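Local coordinates for thioredoxin-like protein (Klebsiella pneumoniae subsp. pneumoniae MGH 78578, PDB 3TY1) that is of unknown function but is classed as a putative aldose 1-epimerase of the galactose mutarotase type and probably binds carbohydrate, at residues A[44-50]-A[89-95]; A[65-70]-A[139-144]; A[81-87]-A[107-113]. All coordinates share one frame. Numbering follows the deposited sequence.

Interaction 1: residues A[44-50]-A[89-95]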
loop_
_atom_site.group_PDB
_atom_site.type_symbol
_atom_site.label_atom_id
_atom_site.label_comp_id
_atom_site.label_asym_id
_atom_site.label_seq_id
_atom_site.Cartn_x
_atom_site.Cartn_y
_atom_site.Cartn_z
ATOM N N LYS A 44 -11.395 1.323 5.044
ATOM C CA LYS A 44 -9.981 0.939 5.054
ATOM C C LYS A 44 -9.704 -0.239 6.008
ATOM O O LYS A 44 -8.570 -0.671 6.176
ATOM C CB LYS A 44 -9.126 2.141 5.407
ATOM C CG LYS A 44 -9.143 3.194 4.359
ATOM C CD LYS A 44 -8.120 4.294 4.603
ATOM C CE LYS A 44 -8.382 5.088 5.870
ATOM N NZ LYS A 44 -7.534 6.338 5.979
ATOM N N GLN A 45 -10.775 -0.808 6.535
ATOM C CA GLN A 45 -10.738 -1.911 7.488
ATOM C C GLN A 45 -10.899 -3.250 6.770
ATOM O O GLN A 45 -10.880 -4.305 7.394
ATOM C CB GLN A 45 -11.803 -1.550 8.571
ATOM C CG GLN A 45 -12.449 -2.545 9.284
ATOM C CD GLN A 45 -13.438 -1.990 10.239
ATOM O OE1 GLN A 45 -13.063 -1.344 11.229
ATOM N NE2 GLN A 45 -14.691 -2.351 10.048
ATOM N N GLU A 46 -11.006 -3.232 5.429
ATOM C CA GLU A 46 -11.217 -4.453 4.665
ATOM C C GLU A 46 -10.089 -5.471 4.886
ATOM O O GLU A 46 -8.941 -5.166 4.662
ATOM C CB GLU A 46 -11.345 -4.180 3.167
ATOM C CG GLU A 46 -11.586 -5.468 2.326
ATOM C CD GLU A 46 -12.809 -6.325 2.790
ATOM O OE1 GLU A 46 -13.888 -5.759 2.999
ATOM O OE2 GLU A 46 -12.694 -7.554 2.907
ATOM N N GLY A 47 -10.446 -6.638 5.396
ATOM C CA GLY A 47 -9.478 -7.710 5.638
ATOM C C GLY A 47 -8.785 -7.665 6.992
ATOM O O GLY A 47 -8.108 -8.600 7.325
ATOM N N SER A 48 -8.963 -6.595 7.774
ATOM C CA SER A 48 -8.359 -6.485 9.086
ATOM C C SER A 48 -8.964 -7.478 10.045
ATOM O O SER A 48 -10.160 -7.698 10.012
ATOM C CB SER A 48 -8.565 -5.098 9.682
ATOM O OG SER A 48 -7.794 -4.130 8.979
ATOM N N LYS A 49 -8.135 -8.084 10.899
ATOM C CA LYS A 49 -8.660 -8.987 11.921
ATOM C C LYS A 49 -8.619 -8.369 13.322
ATOM O O LYS A 49 -7.720 -7.572 13.638
ATOM C CB LYS A 49 -7.832 -10.228 11.948
ATOM C CG LYS A 49 -7.852 -11.094 10.703
ATOM C CD LYS A 49 -6.821 -12.229 10.810
ATOM C CE LYS A 49 -5.373 -11.753 10.508
ATOM N NZ LYS A 49 -4.358 -12.814 10.733
ATOM N N ILE A 50 -9.598 -8.741 14.137
ATOM C CA ILE A 50 -9.570 -8.505 15.576
ATOM C C ILE A 50 -9.670 -9.851 16.273
ATOM O O ILE A 50 -10.247 -10.821 15.719
ATOM C CB ILE A 50 -10.670 -7.537 16.108
ATOM C CG1 ILE A 50 -12.067 -7.974 15.728
ATOM C CG2 ILE A 50 -10.352 -6.097 15.644
ATOM C CD1 ILE A 50 -13.158 -7.173 16.446
ATOM N N GLU A 89 -11.991 3.111 12.326
ATOM C CA GLU A 89 -11.744 1.823 11.680
ATOM C C GLU A 89 -10.438 1.181 12.187
ATOM O O GLU A 89 -9.543 1.889 12.618
ATOM C CB GLU A 89 -11.658 2.079 10.171
ATOM C CG GLU A 89 -13.115 2.397 9.663
ATOM C CD GLU A 89 -13.220 2.773 8.199
ATOM O OE1 GLU A 89 -12.195 2.748 7.455
ATOM O OE2 GLU A 89 -14.362 3.131 7.825
ATOM N N VAL A 90 -10.390 -0.150 12.104
ATOM C CA VAL A 90 -9.204 -0.943 12.331
ATOM C C VAL A 90 -8.522 -0.996 10.950
ATOM O O VAL A 90 -8.790 -1.905 10.132
ATOM C CB VAL A 90 -9.574 -2.343 12.871
ATOM C CG1 VAL A 90 -8.288 -3.212 13.108
ATOM C CG2 VAL A 90 -10.467 -2.198 14.175
ATOM N N VAL A 91 -7.637 -0.029 10.708
ATOM C CA VAL A 91 -7.106 0.204 9.371
ATOM C C VAL A 91 -6.127 -0.889 8.977
ATOM O O VAL A 91 -5.134 -1.163 9.695
ATOM C CB VAL A 91 -6.502 1.598 9.229
ATOM C CG1 VAL A 91 -5.918 1.832 7.820
ATOM C CG2 VAL A 91 -7.556 2.678 9.633
ATOM N N ASN A 92 -6.408 -1.536 7.843
ATOM C CA ASN A 92 -5.511 -2.560 7.313
ATOM C C ASN A 92 -4.255 -1.785 6.882
ATOM O O ASN A 92 -4.359 -0.822 6.129
ATOM C CB ASN A 92 -6.128 -3.229 6.110
ATOM C CG ASN A 92 -5.314 -4.407 5.575
ATOM O OD1 ASN A 92 -4.095 -4.334 5.439
ATOM N ND2 ASN A 92 -6.030 -5.465 5.155
ATOM N N PRO A 93 -3.051 -2.202 7.340
ATOM C CA PRO A 93 -1.829 -1.472 6.914
ATOM C C PRO A 93 -1.624 -1.314 5.389
ATOM O O PRO A 93 -0.906 -0.406 4.982
ATOM C CB PRO A 93 -0.721 -2.330 7.495
ATOM C CG PRO A 93 -1.315 -2.867 8.747
ATOM C CD PRO A 93 -2.725 -3.211 8.366
ATOM N N ALA A 94 -2.251 -2.174 4.574
ATOM C CA ALA A 94 -2.254 -2.012 3.096
ATOM C C ALA A 94 -2.776 -0.661 2.614
ATOM O O ALA A 94 -2.453 -0.212 1.510
ATOM C CB ALA A 94 -3.042 -3.139 2.447
ATOM N N PHE A 95 -3.599 -0.003 3.432
ATOM C CA PHE A 95 -4.155 1.303 3.115
ATOM C C PHE A 95 -3.467 2.458 3.839
ATOM O O PHE A 95 -3.996 3.573 3.844
ATOM C CB PHE A 95 -5.654 1.338 3.473
ATOM C CG PHE A 95 -6.471 0.396 2.661
ATOM C CD1 PHE A 95 -6.594 0.574 1.275
ATOM C CD2 PHE A 95 -7.108 -0.663 3.248
ATOM C CE1 PHE A 95 -7.375 -0.298 0.506
ATOM C CE2 PHE A 95 -7.846 -1.561 2.472
ATOM C CZ PHE A 95 -7.983 -1.364 1.112
HETATM O O HOH W 1 -4.835 5.523 5.663
#
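Lys44, Val90 and Phe95 bury the largest areas, 118, 81 and 64 Å². Lys44 is bonded through both backbone polar atoms: its N donates to Glu89 OE1 (2.9 Å, 150°), while its O accepts from Asn92 N (2.9 Å, 167°) and lies obliquely 3.3 Å from Phe95 CD2. Its side chain passes beside Phe95, with Lys44 CB 4.0 Å from Val91 CG1 and CD 4.0 Å from Phe95 CB, and a water lies 2.8 Å from both Lys44 NZ and Phe95 O. The geometry turns on a type II beta turn, Gln45 to Ser48, closed by Ser48 N to Gln45 O at 3.0 Å; it leads from strand 33-39 into strand 49-55 of the six-stranded antiparallel sheet. Asn92 ND2 reaches the turn at Glu46 O (3.0 Å). Val90 N donates to Gln45 OE1 (3.1 Å), Val90 O accepts from Ser48 OG (2.7 Å) and Val90 CG2 meets Ile50 CG2 at 4.2 Å. Gln45 NE2 and Glu89 OE2 bond to Ala10 and Ser145 of the second subunit.

Interaction 2: residues A[65-70]-A[139-144]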
loop_
_atom_site.group_PDB
_atom_site.type_symbol
_atom_site.label_atom_id
_atom_site.label_comp_id
_atom_site.label_asym_id
_atom_site.label_seq_id
_atom_site.Cartn_x
_atom_site.Cartn_y
_atom_site.Cartn_z
ATOM N N PRO A 65 -4.483 -8.719 15.251
ATOM C CA PRO A 65 -3.344 -9.381 14.630
ATOM C C PRO A 65 -2.848 -8.720 13.348
ATOM O O PRO A 65 -1.683 -8.856 12.986
ATOM C CB PRO A 65 -3.896 -10.766 14.323
ATOM C CG PRO A 65 -4.950 -10.961 15.402
ATOM C CD PRO A 65 -5.593 -9.672 15.466
ATOM N N THR A 66 -3.732 -8.042 12.627
ATOM C CA THR A 66 -3.352 -7.315 11.434
ATOM C C THR A 66 -2.453 -6.128 11.764
ATOM O O THR A 66 -1.604 -5.748 10.951
ATOM C CB THR A 66 -4.625 -6.833 10.736
ATOM O OG1 THR A 66 -5.429 -7.980 10.488
ATOM C CG2 THR A 66 -4.327 -6.123 9.403
ATOM N N ARG A 67 -2.692 -5.512 12.938
ATOM C CA ARG A 67 -1.964 -4.326 13.394
ATOM C C ARG A 67 -1.010 -4.673 14.548
ATOM O O ARG A 67 -1.172 -4.197 15.668
ATOM C CB ARG A 67 -2.979 -3.237 13.779
ATOM C CG ARG A 67 -3.880 -2.779 12.573
ATOM C CD ARG A 67 -4.811 -1.635 12.918
ATOM N NE ARG A 67 -4.036 -0.501 13.411
ATOM C CZ ARG A 67 -3.249 0.293 12.695
ATOM N NH1 ARG A 67 -3.153 0.170 11.354
ATOM N NH2 ARG A 67 -2.532 1.223 13.345
ATOM N N GLY A 68 -0.104 -5.622 14.273
ATOM C CA GLY A 68 1.037 -5.982 15.149
ATOM C C GLY A 68 0.692 -6.495 16.533
ATOM O O GLY A 68 1.508 -6.429 17.425
HETATM N N MSE A 69 -0.526 -7.006 16.687
HETATM C CA MSE A 69 -1.055 -7.420 17.994
HETATM C C MSE A 69 -1.242 -6.252 18.968
HETATM O O MSE A 69 -1.314 -6.451 20.199
HETATM C CB MSE A 69 -0.225 -8.545 18.616
HETATM C CG MSE A 69 0.133 -9.685 17.719
HETATM SE SE MSE A 69 -1.272 -10.837 17.202
HETATM C CE MSE A 69 -1.734 -11.720 18.913
ATOM N N ASN A 70 -1.396 -5.047 18.430
ATOM C CA ASN A 70 -1.758 -3.881 19.245
ATOM C C ASN A 70 -3.044 -4.201 20.003
ATOM O O ASN A 70 -3.946 -4.901 19.482
ATOM C CB ASN A 70 -2.104 -2.672 18.345
ATOM C CG ASN A 70 -0.905 -1.989 17.700
ATOM O OD1 ASN A 70 0.266 -2.252 18.035
ATOM N ND2 ASN A 70 -1.212 -1.081 16.716
ATOM N N ALA A 139 6.193 -1.961 13.872
ATOM C CA ALA A 139 5.565 -3.135 14.516
ATOM C C ALA A 139 4.062 -3.001 14.533
ATOM O O ALA A 139 3.317 -3.951 14.210
ATOM C CB ALA A 139 6.107 -3.378 15.959
ATOM N N GLY A 140 3.605 -1.817 14.896
ATOM C CA GLY A 140 2.178 -1.560 14.999
ATOM C C GLY A 140 1.369 -1.640 13.702
ATOM O O GLY A 140 0.127 -1.755 13.747
ATOM N N ASN A 141 2.048 -1.530 12.560
ATOM C CA ASN A 141 1.412 -1.655 11.247
ATOM C C ASN A 141 1.906 -2.870 10.466
ATOM O O ASN A 141 1.862 -2.884 9.253
ATOM C CB ASN A 141 1.558 -0.351 10.480
ATOM C CG ASN A 141 0.572 0.698 10.935
ATOM O OD1 ASN A 141 -0.552 0.707 10.483
ATOM N ND2 ASN A 141 0.990 1.600 11.813
ATOM N N THR A 142 2.331 -3.913 11.188
ATOM C CA THR A 142 2.802 -5.160 10.595
ATOM C C THR A 142 1.854 -6.294 10.996
ATOM O O THR A 142 1.680 -6.537 12.169
ATOM C CB THR A 142 4.232 -5.510 11.087
ATOM O OG1 THR A 142 5.111 -4.444 10.701
ATOM C CG2 THR A 142 4.711 -6.870 10.513
ATOM N N PRO A 143 1.247 -6.983 10.015
ATOM C CA PRO A 143 0.425 -8.158 10.288
ATOM C C PRO A 143 1.233 -9.313 10.861
ATOM O O PRO A 143 2.319 -9.617 10.375
ATOM C CB PRO A 143 -0.138 -8.524 8.924
ATOM C CG PRO A 143 -0.009 -7.304 8.112
ATOM C CD PRO A 143 1.278 -6.674 8.568
ATOM N N ALA A 144 0.705 -9.937 11.910
ATOM C CA ALA A 144 1.400 -11.024 12.559
ATOM C C ALA A 144 1.552 -12.218 11.598
ATOM O O ALA A 144 0.651 -12.541 10.834
ATOM C CB ALA A 144 0.656 -11.457 13.827
HETATM O O HOH W 2 -1.099 3.632 13.000
#
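Ala139 begins the segment with its carbonyl O 3.2 Å from Gly68 CA, a CA-H...O contact (142°) so tight that an ideal CB on Gly68 would fall 1.9 Å from that oxygen. Gly140 O comes next, 3.2 Å from Arg67 C and lying over one face of the Arg67 guanidinium. Asn141 OD1 accepts from Arg67 NH1 (2.8 Å, 131°), and a water receives bonds from Arg67 NH2 (2.8 Å) and Asn141 ND2 (3.1 Å); Arg67 NH2 forms a salt bridge with Glu112 OE2. Arg67 to Asn70 form a type I' beta turn, closed by Asn70 N to Arg67 O at 2.9 Å, between antiparallel strands 60-64 and 70-76; its positive phi values fall at Gly68 (61°) and Met69 (65°). Thr142 O lies 2.9 Å from Gly68 N. Pro143 CA approaches Thr66 O (3.2 Å) and Pro65 O (3.5 Å), again as CA-H...O contacts. At Ala144, just before strand 146-152, N donates to Pro65 O (2.8 Å, 170°), while CB packs 3.9 Å from SE of Met69, a selenomethionine.

Interaction 3: residues A[81-87]-A[107-113]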
loop_
_atom_site.group_PDB
_atom_site.type_symbol
_atom_site.label_atom_id
_atom_site.label_comp_id
_atom_site.label_asym_id
_atom_site.label_seq_id
_atom_site.Cartn_x
_atom_site.Cartn_y
_atom_site.Cartn_z
HETATM N N MSE A 81 -9.927 0.623 29.587
HETATM C CA MSE A 81 -8.665 1.192 29.191
HETATM C C MSE A 81 -8.828 1.433 27.693
HETATM O O MSE A 81 -9.042 0.497 26.904
HETATM C CB MSE A 81 -7.482 0.242 29.434
HETATM C CG MSE A 81 -7.307 -0.255 30.874
HETATM SE SE MSE A 81 -5.666 -1.349 30.928
HETATM C CE MSE A 81 -6.037 -2.013 32.662
ATOM N N GLY A 82 -8.747 2.684 27.295
ATOM C CA GLY A 82 -8.868 3.030 25.886
ATOM C C GLY A 82 -9.339 4.441 25.747
ATOM O O GLY A 82 -9.563 5.165 26.768
ATOM N N TRP A 83 -9.536 4.826 24.494
ATOM C CA TRP A 83 -9.947 6.194 24.153
ATOM C C TRP A 83 -10.671 6.213 22.827
ATOM O O TRP A 83 -10.680 5.222 22.110
ATOM C CB TRP A 83 -8.725 7.117 24.112
ATOM C CG TRP A 83 -7.680 6.781 23.025
ATOM C CD1 TRP A 83 -6.897 5.687 22.951
ATOM C CD2 TRP A 83 -7.303 7.630 21.918
ATOM N NE1 TRP A 83 -6.079 5.763 21.841
ATOM C CE2 TRP A 83 -6.315 6.949 21.191
ATOM C CE3 TRP A 83 -7.739 8.898 21.467
ATOM C CZ2 TRP A 83 -5.725 7.488 20.012
ATOM C CZ3 TRP A 83 -7.178 9.433 20.312
ATOM C CH2 TRP A 83 -6.164 8.732 19.597
ATOM N N ASP A 84 -11.295 7.347 22.530
ATOM C CA ASP A 84 -12.097 7.516 21.332
ATOM C C ASP A 84 -11.379 8.441 20.375
ATOM O O ASP A 84 -11.329 9.645 20.579
ATOM C CB ASP A 84 -13.458 8.081 21.715
ATOM C CG ASP A 84 -14.135 7.234 22.771
ATOM O OD1 ASP A 84 -14.252 6.017 22.541
ATOM O OD2 ASP A 84 -14.477 7.774 23.839
ATOM N N SER A 85 -10.742 7.832 19.396
ATOM C CA SER A 85 -10.007 8.537 18.351
ATOM C C SER A 85 -10.953 8.915 17.220
ATOM O O SER A 85 -11.983 8.243 17.028
ATOM C CB SER A 85 -8.940 7.609 17.840
ATOM O OG SER A 85 -8.259 8.082 16.712
ATOM N N PRO A 86 -10.613 9.970 16.438
ATOM C CA PRO A 86 -11.356 10.176 15.202
ATOM C C PRO A 86 -11.254 9.026 14.197
ATOM O O PRO A 86 -12.088 8.944 13.305
ATOM C CB PRO A 86 -10.715 11.449 14.617
ATOM C CG PRO A 86 -9.313 11.513 15.237
ATOM C CD PRO A 86 -9.585 11.022 16.632
ATOM N N VAL A 87 -10.203 8.216 14.274
ATOM C CA VAL A 87 -9.995 7.053 13.404
ATOM C C VAL A 87 -10.812 5.896 14.066
ATOM O O VAL A 87 -10.422 5.346 15.115
ATOM C CB VAL A 87 -8.511 6.658 13.301
ATOM C CG1 VAL A 87 -8.344 5.382 12.441
ATOM C CG2 VAL A 87 -7.654 7.821 12.763
ATOM N N LEU A 107 -0.570 8.387 11.830
ATOM C CA LEU A 107 -1.726 9.070 12.393
ATOM C C LEU A 107 -3.081 8.635 11.791
ATOM O O LEU A 107 -4.118 8.796 12.423
ATOM C CB LEU A 107 -1.552 10.580 12.303
ATOM C CG LEU A 107 -0.434 11.260 13.130
ATOM C CD1 LEU A 107 -0.408 12.739 12.744
ATOM C CD2 LEU A 107 -0.634 11.097 14.630
ATOM N N GLU A 108 -3.068 8.099 10.575
ATOM C CA GLU A 108 -4.275 7.642 9.897
ATOM C C GLU A 108 -4.831 6.343 10.474
ATOM O O GLU A 108 -5.986 5.977 10.176
ATOM C CB GLU A 108 -4.026 7.520 8.375
ATOM C CG GLU A 108 -3.569 8.867 7.757
ATOM C CD GLU A 108 -3.398 8.873 6.246
ATOM O OE1 GLU A 108 -3.506 7.813 5.581
ATOM O OE2 GLU A 108 -3.169 9.982 5.706
ATOM N N GLY A 109 -4.022 5.638 11.263
ATOM C CA GLY A 109 -4.434 4.387 11.904
ATOM C C GLY A 109 -4.576 4.388 13.417
ATOM O O GLY A 109 -5.027 3.390 14.005
ATOM N N PHE A 110 -4.278 5.516 14.047
ATOM C CA PHE A 110 -4.109 5.534 15.508
ATOM C C PHE A 110 -5.379 5.674 16.296
ATOM O O PHE A 110 -6.025 6.744 16.311
ATOM C CB PHE A 110 -3.074 6.610 15.924
ATOM C CG PHE A 110 -2.793 6.667 17.422
ATOM C CD1 PHE A 110 -2.634 5.519 18.170
ATOM C CD2 PHE A 110 -2.574 7.881 18.049
ATOM C CE1 PHE A 110 -2.330 5.569 19.550
ATOM C CE2 PHE A 110 -2.278 7.935 19.397
ATOM C CZ PHE A 110 -2.154 6.779 20.144
ATOM N N ASN A 111 -5.776 4.555 16.922
ATOM C CA ASN A 111 -6.899 4.545 17.845
ATOM C C ASN A 111 -6.788 3.559 19.027
ATOM O O ASN A 111 -7.724 3.408 19.803
ATOM C CB ASN A 111 -8.172 4.293 17.060
ATOM C CG ASN A 111 -8.172 2.939 16.373
ATOM O OD1 ASN A 111 -7.388 2.018 16.734
ATOM N ND2 ASN A 111 -9.107 2.777 15.434
ATOM N N GLU A 112 -5.608 2.990 19.212
ATOM C CA GLU A 112 -5.433 1.871 20.111
ATOM C C GLU A 112 -5.114 2.273 21.555
ATOM O O GLU A 112 -4.600 3.342 21.828
ATOM C CB GLU A 112 -4.309 0.970 19.569
ATOM C CG GLU A 112 -4.512 0.451 18.164
ATOM C CD GLU A 112 -3.806 1.251 17.054
ATOM O OE1 GLU A 112 -3.671 2.489 17.155
ATOM O OE2 GLU A 112 -3.386 0.625 16.071
HETATM N N MSE A 113 -5.438 1.353 22.446
HETATM C CA MSE A 113 -5.122 1.403 23.844
HETATM C C MSE A 113 -3.626 1.108 24.062
HETATM O O MSE A 113 -3.025 1.683 24.967
HETATM C CB MSE A 113 -6.007 0.414 24.604
HETATM C CG MSE A 113 -5.785 0.382 26.086
HETATM SE SE MSE A 113 -4.520 -0.996 26.693
HETATM C CE MSE A 113 -3.471 0.087 27.680
HETATM O O HOH W 3 -8.672 2.661 22.397
HETATM O O HOH W 4 -10.144 4.691 19.738
#
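An ST turn at Ser85 and an aromatic pair organise this contact; a bound sulfate, probably from the crystallisation liquor, lies about 4 Å from the Phe110 side chain. Ser85 OG accepts from Val87 N (3.1 Å, 158°), which defines the turn, and donates to Phe110 O (2.6 Å). Asn111 ND2 bonds to Val87 O (2.9 Å, 160°) at the end of 81-87. Trp83 points its edge at the face of Phe110, a T-shaped stack (six-membered ring of Trp83 to Phe110 ring, centroids 4.9 Å apart, planes at 57°), while Trp83 NE1 donates to Glu112 O (2.8 Å, 150°). Phe170 of the second subunit meets both rings, edge-to-face at Trp83. A water receives a bond from Ser85 N (3.2 Å) and sits 2.7 Å from Asn111 O. Val87 CG1 packs 3.3 Å from Glu108 O. Met81 CB meets Met113 CG at 3.8 Å (both selenomethionine). At this end both touch Phe214 of strand 204-214 and Ile74 of strand 70-76, and Met81 reaches Leu351 and Met113 Tyr349 of strand 342-352.

How the interactions relate
From the N terminus, the chain opens interaction 1 at 44-50, interaction 2 at 65-70 and interaction 3 at 81-87. Interaction 1 closes first, at 89-95, looping 38 residues that carry much of the six-stranded sheet. Interaction 3 closes at 107-113 around the segment with helix 100-103, and interaction 2 last, at 139-144. Interaction 1 therefore crosses both others, while interaction 3 is nested inside the loop of interaction 2. Arg67 joins all three: its NH1 lies 2.9 Å from Val91 O, and its NH2 forms a salt bridge with Glu112 OE2 at 2.9 Å. Thus loops of the six-stranded sheet are tied to the approaches to strands 114-119 and 146-152, each of which belongs to a different sheet.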